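Local coordinates for protein mandelate racemase/muconate lactonizing enzyme (Roseovarius nubinhibens, PDB 2QDD) that is of unknown function but binds magnesium and probably acts, as in its mandelate racemase and muconate lactonizing relatives of the enolase superfamily, on a carboxylate substrate, at residues E130-V135 with L344-S349; R84-V89 with A110-L115. All blocks are in the same frame, centred on the assembly; numbering follows the deposited sequence.

Contact 1 (E130-V135 with L344-S349); sequences EAATPV and LATPPS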
ATOM      1  N   GLU A 130      17.975   2.261 -36.836  1.00 38.87           N
ATOM      2  CA  GLU A 130      19.216   2.285 -37.620  1.00 46.98           C
ATOM      3  C   GLU A 130      19.070   1.728 -39.031  1.00 43.51           C
ATOM      4  O   GLU A 130      19.825   2.100 -39.929  1.00 46.14           O
ATOM      5  CB  GLU A 130      20.352   1.549 -36.897  1.00 47.36           C
ATOM      6  CG  GLU A 130      20.091   0.082 -36.552  1.00 56.51           C
ATOM      7  CD  GLU A 130      21.373  -0.721 -36.348  1.00 60.64           C
ATOM      8  OE1 GLU A 130      21.313  -1.759 -35.654  1.00 68.77           O
ATOM      9  OE2 GLU A 130      22.436  -0.320 -36.880  1.00 65.66           O
ATOM     10  N   ALA A 131      18.112   0.824 -39.210  1.00 40.67           N
ATOM     11  CA  ALA A 131      18.025   0.005 -40.408  1.00 39.88           C
ATOM     12  C   ALA A 131      16.578  -0.403 -40.643  1.00 39.39           C
ATOM     13  O   ALA A 131      15.774  -0.415 -39.711  1.00 37.13           O
ATOM     14  CB  ALA A 131      18.911  -1.231 -40.272  1.00 42.32           C
ATOM     15  N   ALA A 132      16.257  -0.746 -41.890  1.00 39.83           N
ATOM     16  CA  ALA A 132      15.026  -1.459 -42.214  1.00 38.04           C
ATOM     17  C   ALA A 132      15.120  -2.914 -41.762  1.00 40.39           C
ATOM     18  O   ALA A 132      15.305  -3.825 -42.579  1.00 48.26           O
ATOM     19  CB  ALA A 132      14.735  -1.367 -43.711  1.00 36.68           C
ATOM     20  N   THR A 133      15.000  -3.118 -40.452  1.00 42.19           N
ATOM     21  CA  THR A 133      15.182  -4.425 -39.827  1.00 41.58           C
ATOM     22  C   THR A 133      14.041  -5.351 -40.245  1.00 42.15           C
ATOM     23  O   THR A 133      12.873  -4.976 -40.134  1.00 42.63           O
ATOM     24  CB  THR A 133      15.250  -4.297 -38.284  1.00 40.48           C
ATOM     25  OG1 THR A 133      16.354  -3.458 -37.925  1.00 41.80           O
ATOM     26  CG2 THR A 133      15.434  -5.652 -37.618  1.00 38.35           C
ATOM     27  N   PRO A 134      14.382  -6.543 -40.774  1.00 44.53           N
ATOM     28  CA  PRO A 134      13.394  -7.591 -41.024  1.00 41.90           C
ATOM     29  C   PRO A 134      12.746  -8.105 -39.738  1.00 39.63           C
ATOM     30  O   PRO A 134      13.439  -8.523 -38.809  1.00 38.34           O
ATOM     31  CB  PRO A 134      14.207  -8.693 -41.717  1.00 45.14           C
ATOM     32  CG  PRO A 134      15.621  -8.432 -41.338  1.00 46.38           C
ATOM     33  CD  PRO A 134      15.736  -6.950 -41.193  1.00 44.83           C
ATOM     34  N   VAL A 135      11.419  -8.054 -39.694  1.00 38.37           N
ATOM     35  CA  VAL A 135      10.664  -8.340 -38.481  1.00 35.42           C
ATOM     36  C   VAL A 135       9.984  -9.697 -38.649  1.00 34.01           C
ATOM     37  O   VAL A 135       9.269  -9.903 -39.630  1.00 32.68           O
ATOM     38  CB  VAL A 135       9.616  -7.220 -38.182  1.00 35.51           C
ATOM     39  CG1 VAL A 135       8.779  -7.558 -36.947  1.00 29.42           C
ATOM     40  CG2 VAL A 135      10.312  -5.873 -37.985  1.00 33.54           C
ATOM     41  N   LEU A 344       9.485 -13.516 -42.474  1.00 38.36           N
ATOM     42  CA  LEU A 344      10.011 -12.182 -42.165  1.00 36.16           C
ATOM     43  C   LEU A 344       9.399 -11.118 -43.074  1.00 38.55           C
ATOM     44  O   LEU A 344       9.075 -11.397 -44.234  1.00 37.81           O
ATOM     45  CB  LEU A 344      11.539 -12.148 -42.306  1.00 37.60           C
ATOM     46  CG  LEU A 344      12.430 -12.908 -41.313  1.00 35.99           C
ATOM     47  CD1 LEU A 344      13.818 -13.105 -41.898  1.00 38.56           C
ATOM     48  CD2 LEU A 344      12.535 -12.184 -39.994  1.00 26.39           C
ATOM     49  N   ALA A 345       9.249  -9.902 -42.545  1.00 35.24           N
ATOM     50  CA  ALA A 345       8.823  -8.749 -43.339  1.00 33.95           C
ATOM     51  C   ALA A 345       9.686  -7.525 -43.072  1.00 32.51           C
ATOM     52  O   ALA A 345      10.039  -7.240 -41.934  1.00 32.94           O
ATOM     53  CB  ALA A 345       7.357  -8.426 -43.090  1.00 36.51           C
ATOM     54  N   THR A 346      10.018  -6.812 -44.143  1.00 33.00           N
ATOM     55  CA  THR A 346      10.931  -5.672 -44.101  1.00 35.46           C
ATOM     56  C   THR A 346      10.096  -4.460 -44.496  1.00 34.50           C
ATOM     57  O   THR A 346       9.311  -4.546 -45.444  1.00 34.23           O
ATOM     58  CB  THR A 346      12.099  -5.867 -45.116  1.00 37.18           C
ATOM     59  OG1 THR A 346      12.795  -7.087 -44.829  1.00 43.30           O
ATOM     60  CG2 THR A 346      13.095  -4.721 -45.062  1.00 38.73           C
ATOM     61  N   PRO A 347      10.235  -3.336 -43.760  1.00 38.29           N
ATOM     62  CA  PRO A 347       9.567  -2.112 -44.206  1.00 35.91           C
ATOM     63  C   PRO A 347      10.308  -1.501 -45.400  1.00 37.29           C
ATOM     64  O   PRO A 347      11.502  -1.743 -45.556  1.00 37.59           O
ATOM     65  CB  PRO A 347       9.666  -1.200 -42.980  1.00 35.82           C
ATOM     66  CG  PRO A 347      10.906  -1.643 -42.280  1.00 30.13           C
ATOM     67  CD  PRO A 347      10.996  -3.127 -42.508  1.00 35.16           C
ATOM     68  N   PRO A 348       9.604  -0.734 -46.253  1.00 42.45           N
ATOM     69  CA  PRO A 348      10.240   0.087 -47.292  1.00 42.35           C
ATOM     70  C   PRO A 348      11.236   1.117 -46.752  1.00 45.43           C
ATOM     71  O   PRO A 348      11.136   1.532 -45.594  1.00 44.85           O
ATOM     72  CB  PRO A 348       9.054   0.801 -47.945  1.00 44.36           C
ATOM     73  CG  PRO A 348       7.890  -0.089 -47.680  1.00 43.11           C
ATOM     74  CD  PRO A 348       8.135  -0.639 -46.315  1.00 40.68           C
ATOM     75  N   SER A 349      12.184   1.520 -47.599  1.00 44.37           N
ATOM     76  CA  SER A 349      13.143   2.573 -47.258  1.00 42.16           C
ATOM     77  C   SER A 349      12.950   3.864 -48.057  1.00 40.79           C
ATOM     78  O   SER A 349      13.691   4.833 -47.876  1.00 44.65           O
ATOM     79  CB  SER A 349      14.567   2.054 -47.406  1.00 43.25           C
ATOM     80  OG  SER A 349      14.817   1.031 -46.459  1.00 47.22           O
TER
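Val135 and Ala345 form an antiparallel hydrogen-bonded pair, the one place where 130-135 and 344-349 join as sheet. Val135 N gives a nearly straight bond to Ala345 O at 2.8 Å (175° at the hydrogen), and Ala345 N returns one to Val135 O at 2.9 Å. Each donor sits about 30° above the plane of the carbonyl it meets. A CA-H...O contact accompanies each bond, from Pro134 CA to Ala345 O and from Leu344 CA to Val135 O. Leu344 places CD2 near Val135 C and Pro134 O, 4.2 Å from Pro134 CB. The two branches of Thr346 diverge along the neighbouring loop: OG1 lies beside Pro134 CB, while CG2, anti to the backbone N, reaches Ala132 O at 3.4 Å. Ala132, centre of an inverse gamma turn, directs its methyl group between Pro347 and Ser349, with CB 4.1 Å from Pro347 CG and 3.6 Å from Ser349 OG. Behind this layer, Trp124 of helix 123-126 touches Ala132, Pro347 and Ser349, and helix 300-311 receives Pro347 through Leu307, His308 and Ala311. Val135 and Ala345 turn their side chains to the same face of the sheet, where Val135 meets Arg318 and Ser321. Pro347 has no N-H, and its CD lies 3.5 Å from Thr133 O, where one would bond, so no second hydrogen-bonded pair follows toward Ser349 in the two segments. Two backbone bonds thus tie strand 344-345 to strand 135-141; the rest is van der Waals contact of side-chain carbons with oxygens, plus a few apolar pairs.

Contact 2 (R84-V89 with A110-L115); sequences RSLDHV and ACWDIL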
ATOM      1  N   ARG A  84       3.228  18.838 -40.838  1.00 36.36           N
ATOM      2  CA  ARG A  84       4.574  18.542 -40.347  1.00 34.46           C
ATOM      3  C   ARG A  84       4.661  18.667 -38.828  1.00 36.48           C
ATOM      4  O   ARG A  84       5.461  17.974 -38.191  1.00 35.43           O
ATOM      5  CB  ARG A  84       5.603  19.466 -41.004  1.00 30.12           C
ATOM      6  CG  ARG A  84       5.757  19.263 -42.512  1.00 31.56           C
ATOM      7  CD  ARG A  84       6.591  20.364 -43.154  1.00 32.67           C
ATOM      8  NE  ARG A  84       5.998  21.687 -42.959  1.00 38.71           N
ATOM      9  CZ  ARG A  84       6.567  22.837 -43.315  1.00 43.17           C
ATOM     10  NH1 ARG A  84       7.757  22.850 -43.909  1.00 41.57           N
ATOM     11  NH2 ARG A  84       5.939  23.982 -43.073  1.00 36.18           N
ATOM     12  N   SER A  85       3.849  19.561 -38.263  1.00 31.68           N
ATOM     13  CA  SER A  85       3.756  19.746 -36.818  1.00 34.56           C
ATOM     14  C   SER A  85       2.845  18.690 -36.199  1.00 33.69           C
ATOM     15  O   SER A  85       1.664  18.944 -35.961  1.00 34.44           O
ATOM     16  CB  SER A  85       3.230  21.148 -36.498  1.00 35.72           C
ATOM     17  OG  SER A  85       4.214  22.137 -36.755  1.00 36.90           O
ATOM     18  N   LEU A  86       3.405  17.509 -35.946  1.00 33.76           N
ATOM     19  CA  LEU A  86       2.623  16.289 -35.725  1.00 35.09           C
ATOM     20  C   LEU A  86       1.936  16.228 -34.364  1.00 34.49           C
ATOM     21  O   LEU A  86       0.767  15.845 -34.278  1.00 33.88           O
ATOM     22  CB  LEU A  86       3.494  15.051 -35.907  1.00 32.94           C
ATOM     23  CG  LEU A  86       3.449  14.426 -37.293  1.00 41.52           C
ATOM     24  CD1 LEU A  86       4.669  13.574 -37.484  1.00 44.05           C
ATOM     25  CD2 LEU A  86       2.194  13.586 -37.429  1.00 51.69           C
ATOM     26  N   ASP A  87       2.663  16.607 -33.313  1.00 32.45           N
ATOM     27  CA  ASP A  87       2.097  16.705 -31.974  1.00 30.66           C
ATOM     28  C   ASP A  87       0.963  17.720 -31.928  1.00 32.27           C
ATOM     29  O   ASP A  87      -0.041  17.494 -31.256  1.00 36.91           O
ATOM     30  CB  ASP A  87       3.172  17.060 -30.944  1.00 31.63           C
ATOM     31  CG  ASP A  87       4.194  15.949 -30.745  1.00 45.41           C
ATOM     32  OD1 ASP A  87       3.802  14.776 -30.551  1.00 54.37           O
ATOM     33  OD2 ASP A  87       5.404  16.252 -30.771  1.00 57.24           O
ATOM     34  N   HIS A  88       1.124  18.825 -32.656  1.00 31.69           N
ATOM     35  CA  HIS A  88       0.080  19.846 -32.770  1.00 30.69           C
ATOM     36  C   HIS A  88      -1.191  19.348 -33.462  1.00 28.56           C
ATOM     37  O   HIS A  88      -2.293  19.646 -33.014  1.00 29.62           O
ATOM     38  CB  HIS A  88       0.611  21.085 -33.485  1.00 30.53           C
ATOM     39  CG  HIS A  88      -0.452  22.078 -33.831  1.00 35.57           C
ATOM     40  ND1 HIS A  88      -1.058  22.875 -32.885  1.00 37.80           N
ATOM     41  CD2 HIS A  88      -1.021  22.400 -35.017  1.00 33.73           C
ATOM     42  CE1 HIS A  88      -1.952  23.649 -33.474  1.00 44.03           C
ATOM     43  NE2 HIS A  88      -1.949  23.380 -34.767  1.00 43.40           N
ATOM     44  N   VAL A  89      -1.024  18.597 -34.550  1.00 29.98           N
ATOM     45  CA  VAL A  89      -2.140  17.974 -35.261  1.00 28.21           C
ATOM     46  C   VAL A  89      -2.923  17.039 -34.331  1.00 30.39           C
ATOM     47  O   VAL A  89      -4.158  17.069 -34.315  1.00 32.28           O
ATOM     48  CB  VAL A  89      -1.653  17.241 -36.553  1.00 28.99           C
ATOM     49  CG1 VAL A  89      -2.726  16.306 -37.126  1.00 30.78           C
ATOM     50  CG2 VAL A  89      -1.235  18.255 -37.604  1.00 33.95           C
ATOM     51  N   ALA A 110      -1.239   9.473 -42.178  1.00 29.17           N
ATOM     52  CA  ALA A 110      -1.090  10.232 -43.414  1.00 30.56           C
ATOM     53  C   ALA A 110      -0.236  11.484 -43.249  1.00 27.28           C
ATOM     54  O   ALA A 110       0.451  11.895 -44.186  1.00 29.05           O
ATOM     55  CB  ALA A 110      -2.446  10.584 -43.976  1.00 29.77           C
ATOM     56  N   CYS A 111      -0.278  12.086 -42.061  1.00 29.10           N
ATOM     57  CA  CYS A 111       0.608  13.204 -41.730  1.00 23.29           C
ATOM     58  C   CYS A 111       2.067  12.786 -41.550  1.00 28.84           C
ATOM     59  O   CYS A 111       2.975  13.549 -41.894  1.00 27.67           O
ATOM     60  CB  CYS A 111       0.118  13.924 -40.481  1.00 28.67           C
ATOM     61  SG  CYS A 111      -1.396  14.879 -40.700  1.00 41.01           S
ATOM     62  N   TRP A 112       2.283  11.588 -40.996  1.00 27.77           N
ATOM     63  CA  TRP A 112       3.619  10.986 -40.900  1.00 31.41           C
ATOM     64  C   TRP A 112       4.210  10.725 -42.289  1.00 31.57           C
ATOM     65  O   TRP A 112       5.381  11.025 -42.531  1.00 28.73           O
ATOM     66  CB  TRP A 112       3.587   9.679 -40.083  1.00 31.00           C
ATOM     67  CG  TRP A 112       3.793   9.875 -38.594  1.00 36.26           C
ATOM     68  CD1 TRP A 112       2.823  10.001 -37.647  1.00 30.36           C
ATOM     69  CD2 TRP A 112       5.046   9.961 -37.894  1.00 34.08           C
ATOM     70  NE1 TRP A 112       3.381  10.171 -36.406  1.00 38.32           N
ATOM     71  CE2 TRP A 112       4.745  10.144 -36.523  1.00 35.34           C
ATOM     72  CE3 TRP A 112       6.391   9.907 -38.291  1.00 36.73           C
ATOM     73  CZ2 TRP A 112       5.739  10.281 -35.544  1.00 34.83           C
ATOM     74  CZ3 TRP A 112       7.384  10.038 -37.313  1.00 34.90           C
ATOM     75  CH2 TRP A 112       7.050  10.223 -35.956  1.00 35.37           C
ATOM     76  N   ASP A 113       3.386  10.165 -43.178  1.00 34.67           N
ATOM     77  CA  ASP A 113       3.692   9.991 -44.604  1.00 33.96           C
ATOM     78  C   ASP A 113       4.172  11.276 -45.289  1.00 33.49           C
ATOM     79  O   ASP A 113       5.195  11.259 -45.972  1.00 35.18           O
ATOM     80  CB  ASP A 113       2.461   9.433 -45.331  1.00 34.74           C
ATOM     81  CG  ASP A 113       2.795   8.794 -46.679  1.00 40.64           C
ATOM     82  OD1 ASP A 113       3.988   8.633 -47.029  1.00 43.75           O
ATOM     83  OD2 ASP A 113       1.836   8.438 -47.396  1.00 34.18           O
ATOM     84  N   ILE A 114       3.444  12.376 -45.080  1.00 34.55           N
ATOM     85  CA  ILE A 114       3.812  13.701 -45.600  1.00 30.22           C
ATOM     86  C   ILE A 114       5.152  14.183 -45.034  1.00 38.45           C
ATOM     87  O   ILE A 114       6.033  14.610 -45.794  1.00 43.16           O
ATOM     88  CB  ILE A 114       2.690  14.753 -45.349  1.00 28.92           C
ATOM     89  CG1 ILE A 114       1.463  14.452 -46.218  1.00 32.15           C
ATOM     90  CG2 ILE A 114       3.179  16.183 -45.620  1.00 27.02           C
ATOM     91  CD1 ILE A 114       0.171  15.066 -45.698  1.00 25.67           C
ATOM     92  N   LEU A 115       5.304  14.092 -43.713  1.00 37.45           N
ATOM     93  CA  LEU A 115       6.549  14.465 -43.033  1.00 32.76           C
ATOM     94  C   LEU A 115       7.771  13.680 -43.528  1.00 34.66           C
ATOM     95  O   LEU A 115       8.846  14.252 -43.710  1.00 36.53           O
ATOM     96  CB  LEU A 115       6.416  14.320 -41.513  1.00 31.48           C
ATOM     97  CG  LEU A 115       7.689  14.704 -40.744  1.00 34.01           C
ATOM     98  CD1 LEU A 115       7.899  16.213 -40.712  1.00 28.66           C
ATOM     99  CD2 LEU A 115       7.744  14.104 -39.360  1.00 30.31           C
TER
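One face of the Trp112 indole is covered by Leu86, whose CD1 stands 3.6 Å from the centroid of the five-membered ring and only 13° off its normal, a CH-pi contact. Leu86 crosses the ring at about a right angle, and its other methyl, CD2, lies 3.6 Å from Trp112 CD1. At the ring's edge, NE1 is hydrogen-bonded to Thr275 OG1 of helix 274-287, which helps fix how the indole is turned. The two Leu86 methyls also reach other residues of helix 101-119: CD1 meets Leu115 CD2 at 3.6 Å, and CD2 meets Cys111 CB at 3.7 Å. One turn on, Val89 CG1 approaches Cys111 SG at 4.1 Å. Ahead of the helix, Arg84 lends its aliphatic base, CB resting 4.0 Å from Leu115 CD1, while its guanidinium leads away to a salt bridge with Asp82. An alanine in place of Trp112, without the indole and its NE1 bond to Thr275, would probably leave Leu86 less well packed and weaken the join to helix 274-287. The joint between the first turn of helix 86-96 and helix 101-119 is thus apolar and buried, held by shape and dispersion, while Trp112 and Arg84 find their polar partners, Thr275 and Asp82, outside it.

How the contacts relate
Along the chain, both segments of contact 2 precede those of contact 1. Their centres lie 22 Å apart, with nearest atoms about 9 Å from each other, so they do not touch. Contact 2 joins helices 86-96 and 101-119 of the N-terminal capping domain, whereas contact 1 attaches strand 344-345 as an antiparallel edge to strand 135-141, the first of the otherwise parallel barrel sheet; each is thus internal to one domain. Helix 123-126 leads from one region to the other. Across the subunit interface, Ser85 and His88 pack on Glu130 of a neighbouring subunit, a residue beside contact 1 that takes no part in it. Both contacts lie away from the magnesium ligands Asp196, Glu220, Asp243 and Glu244.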